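Local coordinates for cytochrome cL (PDB 2D0W), which probably accepts electrons from methanol dehydrogenase during methanol oxidation in the periplasm, carrying them on a covalently bound heme, at residues F33-D39 with D88-F92. Numbering follows the deposited sequence.
Sequences FMQTGVD and DKGLF
One face of the Phe92 ring is covered by Phe33, whose CE2 stands 3.5 Å above the plane, over the ring centre. The two ring planes meet at 50°, an oblique pairing. Phe33 CZ also reaches Phe92 CB, at 3.5 Å. Met34 CE lies at the edge of the Phe33 ring and touches Phe92 CZ at 4.0 Å; bends at chi2 and chi3 bring it back to this cluster. Asp88 O and Asp39 N also lie at the Phe33 edge. With CG anti to the backbone N (chi1 -180°), Phe33 extends from the last turn of helix 28-36 to the start of helix 88-97, whose Leu91 touches the heme. Phe5 and Phe96 also meet the Phe92 ring. A leucine in place of Phe92 would probably leave Phe33 CE2 without the flat surface it rests on.

Beside this ring cluster is a buried polar patch. Gly37, just after helix 28-36, leaves helical geometry with positive phi. A water links this turn to helix 88-97, donating to Gly37 O (2.6 Å) and accepting from Lys89 N (3.0 Å). Asp39 N donates to the anti side of Asp88 OD1 (3.2 Å, 154°). Asp39 OD1 is 4.8 Å from Asp88 OD1, and Tyr41 N holds Asp39 OD2. Asp88 OD2 forms a salt bridge with Arg123, which probably helps to stabilise the buried carboxylate as an anion.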
# COMPACT_ATOMS: atom_id res chain seq x y z
N PHE A 33 -5.20 -11.90 0.10
CA PHE A 33 -4.95 -10.93 -0.99
C PHE A 33 -4.81 -11.62 -2.35
O PHE A 33 -5.39 -11.14 -3.33
CB PHE A 33 -3.76 -9.96 -0.72
CG PHE A 33 -3.53 -8.98 -1.84
CD1 PHE A 33 -4.27 -7.81 -1.93
CD2 PHE A 33 -2.63 -9.30 -2.88
CE1 PHE A 33 -4.13 -6.95 -3.02
CE2 PHE A 33 -2.47 -8.46 -3.98
CZ PHE A 33 -3.18 -7.31 -4.05
N MET A 34 -4.11 -12.76 -2.43
CA MET A 34 -3.92 -13.42 -3.74
C MET A 34 -5.22 -13.98 -4.33
O MET A 34 -5.35 -14.10 -5.56
CB MET A 34 -2.85 -14.51 -3.68
CG MET A 34 -1.49 -13.98 -3.32
SD MET A 34 -0.87 -12.86 -4.61
CE MET A 34 -0.20 -11.53 -3.64
N GLN A 35 -6.17 -14.27 -3.45
CA GLN A 35 -7.51 -14.74 -3.80
C GLN A 35 -8.51 -13.62 -4.10
O GLN A 35 -9.27 -13.71 -5.06
CB GLN A 35 -8.06 -15.56 -2.63
CG GLN A 35 -9.59 -15.81 -2.72
CD GLN A 35 -10.09 -16.69 -1.58
OE1 GLN A 35 -10.46 -17.84 -1.80
NE2 GLN A 35 -10.05 -16.17 -0.37
N THR A 36 -8.49 -12.60 -3.26
CA THR A 36 -9.51 -11.54 -3.17
C THR A 36 -9.13 -10.20 -3.81
O THR A 36 -10.00 -9.46 -4.27
CB THR A 36 -9.83 -11.31 -1.66
OG1 THR A 36 -10.61 -12.42 -1.19
CG2 THR A 36 -10.65 -10.07 -1.40
N GLY A 37 -7.83 -9.88 -3.82
CA GLY A 37 -7.39 -8.51 -4.20
C GLY A 37 -7.58 -7.46 -3.10
O GLY A 37 -7.33 -6.27 -3.31
N VAL A 38 -8.10 -7.85 -1.95
CA VAL A 38 -8.26 -6.90 -0.85
C VAL A 38 -7.14 -7.12 0.20
O VAL A 38 -6.84 -8.26 0.55
CB VAL A 38 -9.70 -6.94 -0.24
CG1 VAL A 38 -9.80 -6.02 0.98
CG2 VAL A 38 -10.75 -6.53 -1.29
N ASP A 39 -6.50 -6.03 0.63
CA ASP A 39 -5.32 -6.09 1.52
C ASP A 39 -5.83 -5.95 2.93
O ASP A 39 -6.26 -4.85 3.31
CB ASP A 39 -4.41 -4.90 1.22
CG ASP A 39 -3.20 -4.81 2.15
OD1 ASP A 39 -2.32 -3.93 1.89
OD2 ASP A 39 -3.07 -5.60 3.12
N ASP A 88 -6.91 -1.78 -3.85
CA ASP A 88 -5.64 -2.37 -3.40
C ASP A 88 -5.04 -3.20 -4.51
O ASP A 88 -3.84 -3.23 -4.65
CB ASP A 88 -5.80 -3.22 -2.13
CG ASP A 88 -6.15 -2.37 -0.91
OD1 ASP A 88 -6.67 -2.93 0.05
OD2 ASP A 88 -5.94 -1.16 -0.92
N LYS A 89 -5.89 -3.83 -5.32
CA LYS A 89 -5.39 -4.65 -6.42
C LYS A 89 -4.58 -3.82 -7.42
O LYS A 89 -3.50 -4.26 -7.86
CB LYS A 89 -6.51 -5.40 -7.12
CG LYS A 89 -6.03 -6.61 -7.88
CD LYS A 89 -6.00 -6.35 -9.35
CE LYS A 89 -7.05 -7.16 -10.07
NZ LYS A 89 -6.62 -8.55 -10.19
N GLY A 90 -5.11 -2.65 -7.79
CA GLY A 90 -4.44 -1.74 -8.72
C GLY A 90 -3.14 -1.18 -8.19
O GLY A 90 -2.14 -1.15 -8.90
N LEU A 91 -3.17 -0.72 -6.94
CA LEU A 91 -1.99 -0.21 -6.26
C LEU A 91 -0.89 -1.28 -6.20
O LEU A 91 0.29 -1.04 -6.55
CB LEU A 91 -2.38 0.32 -4.85
CG LEU A 91 -1.27 1.00 -4.06
CD1 LEU A 91 -0.63 1.99 -4.96
CD2 LEU A 91 -1.75 1.71 -2.79
N PHE A 92 -1.27 -2.49 -5.83
CA PHE A 92 -0.32 -3.58 -5.82
C PHE A 92 0.32 -3.73 -7.22
O PHE A 92 1.56 -3.86 -7.35
CB PHE A 92 -1.05 -4.87 -5.38
CG PHE A 92 -0.22 -6.15 -5.52
CD1 PHE A 92 0.59 -6.59 -4.48
CD2 PHE A 92 -0.25 -6.90 -6.70
CE1 PHE A 92 1.34 -7.76 -4.61
CE2 PHE A 92 0.49 -8.06 -6.84
CZ PHE A 92 1.29 -8.50 -5.79
O HOH W 1 -8.71 -4.44 -4.58